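Fc fragment of IgE receptor II (Bos taurus, PDB 6PWS) probably serves as the low-affinity IgE receptor CD23, and binds mannose-type sugars through a calcium ion in its C-type carbohydrate-recognition domain. Local coordinates at residues Q17-Y22 against P50-F55; R43-H48 against S65-R70; K58-R63 against V106-S111; L86-W91 against G112-A117. One frame throughout, in Å; residues are numbered along the deposited sequence.

Interaction 2 lies closest to the centre of the domain, and all its touching residues are buried. It is mostly apolar, with one backbone hydrogen bond. The other three are partly buried. Interaction 1 ties helix 50-59 to strand 19-25 by a salt bridge and hydrogen bond sharing one glutamate oxygen, beside an aromatic pair. Interaction 3 takes the end of the same helix and the next loop, meeting mainly backbone and a water. Interaction 4 joins the long loop to strand 114-117 and reaches the calcium and sugar. Strands 65-67, 105-108 and 114-117 run side by side; strand 19-25 joins the same sheet through strand 123-131. Gln53 of interaction 1 bonds to Trp114 of interaction 4.

Interaction 1: residues Q17-Y22 against P50-F55; sequences QKKCYY and PEEQDF
Phe55 overlaps one face of the Tyr21 ring. Its CE1 sits over that face, displaced toward the rim, and comes within 3.5 Å of Tyr21 CD1. The two rings are inclined at 46°, with their centroids 4.8 Å apart, so the pair is oblique. The phenol then runs on to Glu52, one helical turn before Phe55. Tyr21 OH donates to Glu52 OE2 at 2.6 Å. That oxygen lies near the plane of the Tyr21 ring, while the hydroxyl meets it on the anti side of the carboxylate, 33° out of the carboxylate plane. Lys19 takes the other side. Its NZ uses the syn lone pair of Glu52 OE2 in a 2.8 Å salt bridge. The lysine chain is bent at chi3 (62°), which turns CE toward the glutamate. Two donors grip one oxygen. A water links Lys19 NZ with Glu52 OE1, and OE1 also accepts from the backbone of His48. Lys19 has a second anionic partner, Asp129, which probably helps to keep it charged. At the outer edge, a water bonded to Glu51 OE1 reaches Gln17 OE1 weakly. Strand 19-25 pairs with strand 14-16 in a hairpin and with strand 123-131, and Cys20 is disulfide-bonded to Cys9. Phe55 of helix 50-59 also packs on Ile14 and stacks on Phe16. The N-terminal hairpin with its own disulfide is typical of the long form of the C-type lectin fold.

Interaction 2: residues R43-H48 against S65-R70; sequences RLVSIH and SWIGLR
Leu44 and Gly68 meet where the chain passes through Trp66-Ile67-Gly68-Leu69, the WIGL motif of the C-type lectin fold. Leu44 is aimed at the turn. Its CB presses on Gly68 CA at 3.4 Å, tighter than usual for two carbons. Leu44 CG is anti to the carbonyl carbon (chi1 -78°), and from there the methyls spread over the backbone of Trp66 and Ile67. CD2 also touches Trp66 CB at 4.2 Å. The Trp66 indole turns from Leu44 to pack on Trp30 and Ala33 of helix 30-39, and bonds through NE1 to Lys28 O.

Ile67 faces the two other hydrophobic residues of 43-48 with different branches. Its CG2 meets Val45 CG1 at 3.6 Å, and the two side chains pass at a slant. Its CD1 meets Ile47 CD1 at 4.0 Å, with the side chains crossing at about a right angle. On the other segment, Val45 also rests on Val127, so it is packed between strand 123-131 and Ile67. Ile67 continues to Val106 and Met108, which ties the contact to strand 105-108.

Gly68 is the centre of an inverse gamma turn. Here the chain leaves one sheet and enters the two-stranded sheet of 69-70 and 79-80. A weak bond from Leu69 N to Ile67 O, 3.1 Å, spans the turn. Gly68 N donates to Val45 O at 2.8 Å, with an N-H...O angle of 145°.

Interaction 3: residues K58-R63 against V106-S111; sequences KRANWR and VMMLGS
Trp62 and Gly110 bring two surface loops together, with their CA atoms 3.7 Å apart. The contact is mostly backbone. Gly110 CA lies 3.5 Å from Trp62 O in a CA-H...O contact, and it also packs against Asn61 O. The Trp62 side chain starts away from the other segment, but its second torsion (chi2 -8°) folds CD1 back over its own CA. That brings CD1 to 3.7 Å from Gly110 O, at a slant to the indole plane. The remainder of the indole extends outward from the surface.

Asn61 shapes the loop. Its CG is anti to the backbone N, and the side chain curls forward along its own segment. OD1 accepts from Arg63 N at 2.9 Å, nearly straight at 161° and in the plane of the amide carbonyl. This is an Asx turn, and it holds the chain around Trp62. The Asn61 carbonyl faces a water, which donates to Asn61 O at 2.8 Å and can also donate to Leu109 O. More acceptors lie within reach of this water than it has protons, so its bonds are probably shared.

Deeper in, Met108 is extended through SD. Its last torsion (chi3 -72°) turns CE toward Ala60 CB, 4.4 Å away, a loose apolar touch.

Ala60 follows the end of helix 50-59, and its loop leads into strand 65-67. Met108 closes strand 105-108, which lies between strands 65-67 and 114-117, and its side chain also touches Ser65, Ile67 and Val127.

Interaction 4: residues L86-W91 against G112-A117; sequences LDYSNW and GKWNDA. With CA (calcium ion), chain B; MMA (methyl alpha-D-mannopyranoside), chain D.
In Asn90, chi1 (-165°) sets CG anti to the backbone N, and chi2 (41°) turns the amide so that OD1 meets Lys113 and ND2 meets Gly112. Trp114 CG is anti to its carbonyl carbon, and the indole lies with one face against the Ser89-Asn90 backbone. Asn90 CB sits over the indole face, 3.8 Å from the centroid of the five-membered ring, in a CH-pi contact. Lys113 NZ donates to Asn90 OD1 at 2.9 Å, and a water joins the same nitrogen to Trp91 O. Asn90 ND2 gives a weak bond to Gly112 O. Between the backbones, Trp114 N donates to Asn90 O at 2.8 Å.

Trp114 opens the WND motif of the C-type lectins, Trp114-Asn115-Asp116. Its edge points into the face of Trp91, with the planes at 78° and the six-membered centroids 5.4 Å apart. Its NE1 bonds to Gln53 OE1. The next two residues bind calcium. Asp116 supplies OD1 at 2.4 Å and its carbonyl O at 2.5 Å, and Asn115 is also a ligand. Glu95, Asn97 and Glu103 complete the protein share, and the mannoside adds O3 and O4. Asp116 OD2 is held by Asp98 N, whereas the buried Asp116 N has no partner in the model.

Interaction 1: residues Q17-Y22 against P50-F55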
# COMPACT_ATOMS: atom_id res chain seq x y z
N GLN A 17 -3.25 -15.80 2.39
CA GLN A 17 -4.63 -15.84 1.88
C GLN A 17 -4.77 -15.45 0.42
O GLN A 17 -5.37 -14.43 0.07
CB GLN A 17 -5.56 -15.01 2.78
CG GLN A 17 -5.65 -15.57 4.19
CD GLN A 17 -6.72 -14.91 5.03
OE1 GLN A 17 -7.37 -13.95 4.60
NE2 GLN A 17 -6.91 -15.42 6.24
N LYS A 18 -4.23 -16.31 -0.45
CA LYS A 18 -4.41 -16.26 -1.90
C LYS A 18 -3.53 -15.21 -2.57
O LYS A 18 -3.59 -15.07 -3.80
CB LYS A 18 -5.86 -16.02 -2.34
CG LYS A 18 -6.86 -16.87 -1.61
CD LYS A 18 -8.21 -16.23 -1.70
CE LYS A 18 -9.29 -17.24 -1.45
NZ LYS A 18 -9.47 -17.64 -0.03
N LYS A 19 -2.75 -14.45 -1.81
CA LYS A 19 -1.93 -13.39 -2.36
C LYS A 19 -0.50 -13.53 -1.87
O LYS A 19 -0.20 -14.27 -0.92
CB LYS A 19 -2.51 -12.00 -2.00
CG LYS A 19 -3.82 -11.71 -2.75
CD LYS A 19 -4.49 -10.41 -2.30
CE LYS A 19 -3.62 -9.19 -2.56
NZ LYS A 19 -4.34 -7.92 -2.25
N CYS A 20 0.38 -12.82 -2.56
CA CYS A 20 1.80 -12.73 -2.24
C CYS A 20 2.15 -11.27 -2.03
O CYS A 20 1.65 -10.40 -2.75
CB CYS A 20 2.62 -13.26 -3.42
SG CYS A 20 2.25 -14.97 -3.85
N TYR A 21 3.05 -11.02 -1.07
CA TYR A 21 3.37 -9.67 -0.64
C TYR A 21 4.87 -9.46 -0.65
O TYR A 21 5.65 -10.34 -0.25
CB TYR A 21 2.78 -9.40 0.75
CG TYR A 21 1.28 -9.56 0.79
CD1 TYR A 21 0.70 -10.81 0.96
CD2 TYR A 21 0.43 -8.48 0.63
CE1 TYR A 21 -0.68 -10.98 0.98
CE2 TYR A 21 -0.96 -8.63 0.66
CZ TYR A 21 -1.50 -9.88 0.84
OH TYR A 21 -2.86 -10.09 0.89
N TYR A 22 5.27 -8.26 -1.06
CA TYR A 22 6.67 -7.86 -1.12
C TYR A 22 6.86 -6.66 -0.21
O TYR A 22 6.22 -5.62 -0.40
CB TYR A 22 7.06 -7.48 -2.55
CG TYR A 22 8.56 -7.35 -2.73
CD1 TYR A 22 9.22 -6.14 -2.59
CD2 TYR A 22 9.31 -8.47 -3.01
CE1 TYR A 22 10.59 -6.05 -2.75
CE2 TYR A 22 10.68 -8.40 -3.19
CZ TYR A 22 11.31 -7.20 -3.06
OH TYR A 22 12.68 -7.16 -3.22
N PRO A 50 -10.15 -7.00 7.18
CA PRO A 50 -9.38 -6.84 8.41
C PRO A 50 -8.29 -7.88 8.56
O PRO A 50 -7.25 -7.60 9.16
CB PRO A 50 -10.45 -6.93 9.52
CG PRO A 50 -11.59 -7.67 8.89
CD PRO A 50 -11.59 -7.25 7.44
N GLU A 51 -8.49 -9.09 8.04
CA GLU A 51 -7.47 -10.13 8.15
C GLU A 51 -6.25 -9.78 7.31
O GLU A 51 -5.10 -9.96 7.75
CB GLU A 51 -8.06 -11.48 7.72
CG GLU A 51 -9.19 -12.00 8.61
CD GLU A 51 -10.56 -11.37 8.36
OE1 GLU A 51 -10.76 -10.69 7.32
OE2 GLU A 51 -11.46 -11.57 9.21
N GLU A 52 -6.48 -9.26 6.11
CA GLU A 52 -5.37 -8.81 5.27
C GLU A 52 -4.66 -7.63 5.91
O GLU A 52 -3.42 -7.56 5.94
CB GLU A 52 -5.91 -8.47 3.88
CG GLU A 52 -4.84 -8.06 2.89
CD GLU A 52 -5.35 -7.94 1.46
OE1 GLU A 52 -6.55 -7.61 1.26
OE2 GLU A 52 -4.54 -8.17 0.53
N GLN A 53 -5.43 -6.66 6.44
CA GLN A 53 -4.80 -5.55 7.13
C GLN A 53 -3.97 -6.04 8.31
O GLN A 53 -2.87 -5.53 8.55
CB GLN A 53 -5.84 -4.54 7.60
CG GLN A 53 -5.22 -3.36 8.34
CD GLN A 53 -4.32 -2.52 7.44
OE1 GLN A 53 -4.77 -2.00 6.43
NE2 GLN A 53 -3.05 -2.38 7.82
N ASP A 54 -4.47 -7.01 9.09
CA ASP A 54 -3.73 -7.51 10.25
C ASP A 54 -2.39 -8.09 9.82
O ASP A 54 -1.36 -7.86 10.47
CB ASP A 54 -4.60 -8.55 10.97
CG ASP A 54 -3.86 -9.33 12.04
OD1 ASP A 54 -3.58 -8.73 13.10
OD2 ASP A 54 -3.58 -10.54 11.86
N PHE A 55 -2.38 -8.86 8.73
CA PHE A 55 -1.13 -9.41 8.20
C PHE A 55 -0.13 -8.29 7.94
O PHE A 55 1.06 -8.40 8.29
CB PHE A 55 -1.44 -10.20 6.92
CG PHE A 55 -0.23 -10.59 6.11
CD1 PHE A 55 0.19 -9.79 5.06
CD2 PHE A 55 0.51 -11.73 6.40
CE1 PHE A 55 1.31 -10.12 4.31
CE2 PHE A 55 1.64 -12.06 5.66
CZ PHE A 55 2.03 -11.25 4.62
O HOH W 1 -10.27 -12.29 5.06
O HOH W 2 -7.36 -8.58 -1.29

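Interaction 2: residues R43-H48 against S65-R70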
# COMPACT_ATOMS: atom_id res chain seq x y z
N ARG A 43 2.05 -4.96 -8.02
CA ARG A 43 1.57 -3.59 -7.90
C ARG A 43 1.59 -3.21 -6.43
O ARG A 43 1.52 -4.08 -5.55
CB ARG A 43 0.13 -3.42 -8.43
CG ARG A 43 -0.09 -3.76 -9.90
CD ARG A 43 -1.38 -3.13 -10.38
NE ARG A 43 -1.75 -3.50 -11.75
CZ ARG A 43 -2.50 -4.55 -12.08
NH1 ARG A 43 -2.98 -5.37 -11.14
NH2 ARG A 43 -2.77 -4.77 -13.35
N LEU A 44 1.62 -1.92 -6.13
CA LEU A 44 1.45 -1.48 -4.75
C LEU A 44 0.18 -2.11 -4.18
O LEU A 44 -0.85 -2.23 -4.86
CB LEU A 44 1.38 0.05 -4.68
CG LEU A 44 2.72 0.78 -4.79
CD1 LEU A 44 2.48 2.26 -5.07
CD2 LEU A 44 3.54 0.60 -3.51
N VAL A 45 0.26 -2.49 -2.90
CA VAL A 45 -0.72 -3.38 -2.28
C VAL A 45 -2.11 -2.76 -2.20
O VAL A 45 -2.29 -1.57 -1.90
CB VAL A 45 -0.22 -3.81 -0.88
CG1 VAL A 45 -0.12 -2.62 0.09
CG2 VAL A 45 -1.09 -4.90 -0.26
N SER A 46 -3.12 -3.62 -2.41
CA SER A 46 -4.52 -3.27 -2.23
C SER A 46 -5.10 -4.11 -1.08
O SER A 46 -4.81 -5.30 -0.98
CB SER A 46 -5.31 -3.55 -3.51
OG SER A 46 -4.79 -2.85 -4.63
N ILE A 47 -5.93 -3.49 -0.24
CA ILE A 47 -6.30 -4.06 1.06
C ILE A 47 -7.83 -4.13 1.16
O ILE A 47 -8.51 -3.11 1.03
CB ILE A 47 -5.72 -3.24 2.22
CG1 ILE A 47 -4.21 -3.02 2.05
CG2 ILE A 47 -6.02 -3.92 3.55
CD1 ILE A 47 -3.62 -2.02 3.04
N HIS A 48 -8.36 -5.33 1.44
CA HIS A 48 -9.79 -5.56 1.32
C HIS A 48 -10.44 -6.31 2.48
O HIS A 48 -11.61 -6.71 2.36
CB HIS A 48 -10.11 -6.26 -0.01
CG HIS A 48 -9.83 -5.37 -1.18
ND1 HIS A 48 -10.61 -4.27 -1.47
CD2 HIS A 48 -8.83 -5.37 -2.10
CE1 HIS A 48 -10.13 -3.65 -2.52
NE2 HIS A 48 -9.05 -4.29 -2.93
N SER A 65 5.13 3.34 5.19
CA SER A 65 5.29 2.65 3.91
C SER A 65 4.14 2.95 2.95
O SER A 65 2.99 3.07 3.36
CB SER A 65 5.42 1.13 4.11
OG SER A 65 4.33 0.57 4.84
N TRP A 66 4.46 3.03 1.66
CA TRP A 66 3.43 3.29 0.67
C TRP A 66 2.55 2.06 0.42
O TRP A 66 3.03 0.92 0.40
CB TRP A 66 4.07 3.67 -0.66
CG TRP A 66 4.75 5.00 -0.70
CD1 TRP A 66 6.06 5.23 -0.99
CD2 TRP A 66 4.16 6.29 -0.46
NE1 TRP A 66 6.33 6.58 -0.96
CE2 TRP A 66 5.17 7.25 -0.64
CE3 TRP A 66 2.88 6.72 -0.10
CZ2 TRP A 66 4.94 8.62 -0.49
CZ3 TRP A 66 2.65 8.08 0.06
CH2 TRP A 66 3.68 9.01 -0.14
N ILE A 67 1.26 2.33 0.17
CA ILE A 67 0.32 1.33 -0.31
C ILE A 67 -0.31 1.82 -1.63
O ILE A 67 -0.11 2.94 -2.08
CB ILE A 67 -0.75 0.97 0.75
CG1 ILE A 67 -1.70 2.14 1.05
CG2 ILE A 67 -0.08 0.46 2.02
CD1 ILE A 67 -2.90 1.74 1.92
N GLY A 68 -1.08 0.93 -2.25
CA GLY A 68 -1.62 1.15 -3.58
C GLY A 68 -2.96 1.85 -3.61
O GLY A 68 -3.92 1.37 -4.23
N LEU A 69 -3.04 3.03 -2.99
CA LEU A 69 -4.28 3.79 -2.84
C LEU A 69 -3.95 5.26 -3.05
O LEU A 69 -2.96 5.76 -2.51
CB LEU A 69 -4.86 3.53 -1.44
CG LEU A 69 -6.26 4.08 -1.15
CD1 LEU A 69 -7.31 3.43 -2.04
CD2 LEU A 69 -6.60 3.87 0.32
N ARG A 70 -4.76 5.95 -3.87
CA ARG A 70 -4.47 7.34 -4.23
C ARG A 70 -5.76 8.02 -4.66
O ARG A 70 -6.70 7.36 -5.12
CB ARG A 70 -3.41 7.43 -5.34
CG ARG A 70 -3.88 7.11 -6.77
CD ARG A 70 -4.30 5.66 -7.04
NE ARG A 70 -4.66 5.49 -8.45
CZ ARG A 70 -5.05 4.35 -9.04
NH1 ARG A 70 -5.13 3.23 -8.32
NH2 ARG A 70 -5.37 4.34 -10.33

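Interaction 3: residues K58-R63 against V106-S111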
# COMPACT_ATOMS: atom_id res chain seq x y z
N LYS A 58 1.08 -6.17 11.25
CA LYS A 58 2.06 -6.86 12.07
C LYS A 58 3.46 -6.81 11.48
O LYS A 58 4.43 -6.92 12.23
CB LYS A 58 1.60 -8.31 12.29
CG LYS A 58 0.37 -8.38 13.19
CD LYS A 58 -0.07 -9.80 13.50
CE LYS A 58 -0.28 -10.61 12.23
NZ LYS A 58 -1.11 -11.84 12.49
N ARG A 59 3.58 -6.62 10.16
CA ARG A 59 4.82 -6.69 9.41
C ARG A 59 5.29 -5.34 8.87
O ARG A 59 6.32 -5.28 8.17
CB ARG A 59 4.63 -7.69 8.26
CG ARG A 59 4.46 -9.11 8.77
CD ARG A 59 3.95 -10.03 7.68
NE ARG A 59 3.85 -11.42 8.12
CZ ARG A 59 2.86 -11.92 8.85
NH1 ARG A 59 1.86 -11.15 9.28
NH2 ARG A 59 2.88 -13.21 9.17
N ALA A 60 4.57 -4.27 9.17
CA ALA A 60 4.79 -2.98 8.55
C ALA A 60 6.07 -2.32 9.05
O ALA A 60 6.49 -2.48 10.20
CB ALA A 60 3.62 -2.05 8.84
N ASN A 61 6.66 -1.52 8.17
CA ASN A 61 7.84 -0.73 8.50
C ASN A 61 7.45 0.38 9.48
O ASN A 61 6.50 1.14 9.23
CB ASN A 61 8.40 -0.15 7.20
CG ASN A 61 9.76 0.48 7.37
OD1 ASN A 61 9.97 1.30 8.27
ND2 ASN A 61 10.69 0.14 6.48
N TRP A 62 8.16 0.47 10.61
CA TRP A 62 7.79 1.42 11.66
C TRP A 62 8.02 2.87 11.26
O TRP A 62 7.51 3.76 11.96
CB TRP A 62 8.51 1.07 12.97
CG TRP A 62 8.04 -0.24 13.55
CD1 TRP A 62 7.00 -1.00 13.12
CD2 TRP A 62 8.61 -0.93 14.67
NE1 TRP A 62 6.88 -2.13 13.89
CE2 TRP A 62 7.86 -2.11 14.86
CE3 TRP A 62 9.71 -0.69 15.51
CZ2 TRP A 62 8.15 -3.04 15.86
CZ3 TRP A 62 10.02 -1.61 16.49
CH2 TRP A 62 9.24 -2.77 16.66
N ARG A 63 8.75 3.13 10.18
CA ARG A 63 8.92 4.49 9.67
C ARG A 63 7.88 4.86 8.61
O ARG A 63 7.90 5.99 8.12
CB ARG A 63 10.34 4.70 9.15
CG ARG A 63 11.38 4.75 10.25
CD ARG A 63 12.76 5.17 9.76
NE ARG A 63 13.37 4.15 8.90
CZ ARG A 63 14.46 4.33 8.17
NH1 ARG A 63 15.09 5.50 8.18
NH2 ARG A 63 14.93 3.33 7.44
N VAL A 106 -1.51 7.36 -0.48
CA VAL A 106 -1.74 6.81 0.86
C VAL A 106 -0.58 5.94 1.31
O VAL A 106 -0.03 5.14 0.55
CB VAL A 106 -3.09 6.06 0.93
CG1 VAL A 106 -3.36 5.55 2.34
CG2 VAL A 106 -4.22 6.98 0.48
N MET A 107 -0.25 6.10 2.59
CA MET A 107 0.76 5.32 3.29
C MET A 107 0.15 4.66 4.52
O MET A 107 -0.87 5.12 5.05
CB MET A 107 1.93 6.22 3.75
CG MET A 107 1.51 7.22 4.84
SD MET A 107 2.78 8.39 5.34
CE MET A 107 3.93 7.30 6.18
N MET A 108 0.81 3.59 4.98
CA MET A 108 0.63 3.10 6.33
C MET A 108 1.62 3.81 7.24
O MET A 108 2.82 3.91 6.93
CB MET A 108 0.88 1.60 6.44
CG MET A 108 -0.23 0.72 5.93
SD MET A 108 0.04 -1.05 6.27
CE MET A 108 1.36 -1.44 5.12
N LEU A 109 1.13 4.30 8.38
CA LEU A 109 1.98 4.70 9.48
C LEU A 109 2.68 3.47 10.06
O LEU A 109 2.41 2.33 9.67
CB LEU A 109 1.15 5.42 10.54
CG LEU A 109 0.39 6.65 10.05
CD1 LEU A 109 -0.50 7.17 11.17
CD2 LEU A 109 1.34 7.75 9.58
N GLY A 110 3.57 3.67 11.03
CA GLY A 110 4.23 2.54 11.67
C GLY A 110 3.28 1.58 12.36
O GLY A 110 3.61 0.41 12.54
N SER A 111 2.09 2.06 12.74
CA SER A 111 1.04 1.28 13.38
C SER A 111 0.16 0.53 12.39
O SER A 111 -0.76 -0.18 12.82
CB SER A 111 0.11 2.26 14.11
OG SER A 111 -0.48 3.10 13.12
O HOH W 3 4.34 1.12 7.52

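Interaction 4: residues L86-W91 against G112-A117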
# COMPACT_ATOMS: atom_id res chain seq x y z
N LEU A 86 -13.98 0.09 -2.59
CA LEU A 86 -13.56 0.70 -1.33
C LEU A 86 -14.36 0.05 -0.20
O LEU A 86 -15.26 0.63 0.40
CB LEU A 86 -13.78 2.21 -1.39
CG LEU A 86 -13.14 2.96 -2.56
CD1 LEU A 86 -13.35 4.46 -2.39
CD2 LEU A 86 -11.65 2.61 -2.73
N ASP A 87 -14.01 -1.22 0.07
CA ASP A 87 -14.84 -2.08 0.91
C ASP A 87 -14.27 -2.32 2.31
O ASP A 87 -14.96 -2.91 3.15
CB ASP A 87 -15.14 -3.40 0.18
CG ASP A 87 -13.90 -4.11 -0.36
OD1 ASP A 87 -12.77 -3.80 0.06
OD2 ASP A 87 -14.08 -5.01 -1.22
N TYR A 88 -13.06 -1.84 2.59
CA TYR A 88 -12.43 -1.98 3.89
C TYR A 88 -11.53 -0.77 4.09
O TYR A 88 -10.75 -0.44 3.19
CB TYR A 88 -11.58 -3.28 3.97
CG TYR A 88 -10.73 -3.25 5.22
CD1 TYR A 88 -11.27 -3.56 6.47
CD2 TYR A 88 -9.42 -2.79 5.18
CE1 TYR A 88 -10.52 -3.43 7.63
CE2 TYR A 88 -8.67 -2.65 6.32
CZ TYR A 88 -9.22 -2.96 7.55
OH TYR A 88 -8.44 -2.78 8.66
N SER A 89 -11.58 -0.13 5.27
CA SER A 89 -10.64 0.95 5.55
C SER A 89 -9.97 0.78 6.91
O SER A 89 -10.50 0.15 7.83
CB SER A 89 -11.30 2.33 5.48
OG SER A 89 -12.36 2.45 6.41
N ASN A 90 -8.79 1.40 7.02
CA ASN A 90 -8.03 1.43 8.26
C ASN A 90 -7.44 2.82 8.49
O ASN A 90 -6.28 2.95 8.91
CB ASN A 90 -6.94 0.36 8.27
CG ASN A 90 -6.38 0.12 9.65
OD1 ASN A 90 -7.12 0.09 10.63
ND2 ASN A 90 -5.06 -0.10 9.73
N TRP A 91 -8.21 3.88 8.24
CA TRP A 91 -7.71 5.23 8.38
C TRP A 91 -7.33 5.55 9.82
O TRP A 91 -8.11 5.32 10.75
CB TRP A 91 -8.77 6.24 7.93
CG TRP A 91 -9.12 6.17 6.48
CD1 TRP A 91 -10.32 5.79 5.94
CD2 TRP A 91 -8.27 6.53 5.38
NE1 TRP A 91 -10.27 5.87 4.57
CE2 TRP A 91 -9.03 6.32 4.20
CE3 TRP A 91 -6.97 7.04 5.27
CZ2 TRP A 91 -8.52 6.63 2.93
CZ3 TRP A 91 -6.47 7.33 4.01
CH2 TRP A 91 -7.24 7.12 2.86
N GLY A 112 0.38 0.71 11.09
CA GLY A 112 -0.50 0.16 10.07
C GLY A 112 -1.69 1.03 9.71
O GLY A 112 -2.33 0.76 8.69
N LYS A 113 -2.00 2.05 10.51
CA LYS A 113 -3.11 2.94 10.20
C LYS A 113 -2.77 3.79 8.98
O LYS A 113 -1.62 4.17 8.76
CB LYS A 113 -3.42 3.84 11.40
CG LYS A 113 -3.99 3.11 12.62
CD LYS A 113 -5.42 2.65 12.39
CE LYS A 113 -5.96 1.82 13.55
NZ LYS A 113 -7.30 1.30 13.22
N TRP A 114 -3.79 4.09 8.17
CA TRP A 114 -3.56 4.77 6.90
C TRP A 114 -3.57 6.29 7.06
O TRP A 114 -4.37 6.85 7.82
CB TRP A 114 -4.61 4.39 5.86
CG TRP A 114 -4.80 2.93 5.61
CD1 TRP A 114 -4.04 1.87 6.03
CD2 TRP A 114 -5.88 2.37 4.85
NE1 TRP A 114 -4.57 0.69 5.57
CE2 TRP A 114 -5.70 0.97 4.85
CE3 TRP A 114 -6.97 2.92 4.17
CZ2 TRP A 114 -6.60 0.11 4.23
CZ3 TRP A 114 -7.86 2.06 3.54
CH2 TRP A 114 -7.67 0.67 3.57
N ASN A 115 -2.71 6.94 6.29
CA ASN A 115 -2.63 8.39 6.23
C ASN A 115 -2.43 8.81 4.78
O ASN A 115 -1.57 8.24 4.09
CB ASN A 115 -1.43 8.88 7.06
CG ASN A 115 -1.20 10.36 6.90
OD1 ASN A 115 -2.16 11.14 6.96
ND2 ASN A 115 0.04 10.76 6.67
N ASP A 116 -3.19 9.79 4.30
CA ASP A 116 -2.84 10.44 3.04
C ASP A 116 -1.63 11.34 3.25
O ASP A 116 -1.53 12.07 4.25
CB ASP A 116 -4.03 11.17 2.39
CG ASP A 116 -4.63 12.30 3.23
OD1 ASP A 116 -4.45 12.31 4.47
OD2 ASP A 116 -5.33 13.13 2.60
N ALA A 117 -0.69 11.28 2.31
CA ALA A 117 0.57 12.00 2.41
C ALA A 117 0.90 12.69 1.09
O ALA A 117 0.33 12.40 0.04
CB ALA A 117 1.70 11.03 2.79
CA CA B . -2.87 13.26 5.95
C1 MMA D . 1.32 15.91 8.95
C2 MMA D . 1.19 14.93 7.80
C3 MMA D . -0.25 14.80 7.45
C4 MMA D . -1.05 14.29 8.61
C5 MMA D . -0.86 15.18 9.84
C6 MMA D . -1.49 14.53 11.04
C7 MMA D . 0.69 18.14 9.45
O1 MMA D . 0.81 17.09 8.51
O2 MMA D . 1.71 13.63 8.13
O3 MMA D . -0.42 13.87 6.36
O4 MMA D . -2.42 14.25 8.20
O5 MMA D . 0.56 15.40 10.14
O6 MMA D . -1.28 15.35 12.16
O HOH W 4 -9.01 3.45 12.55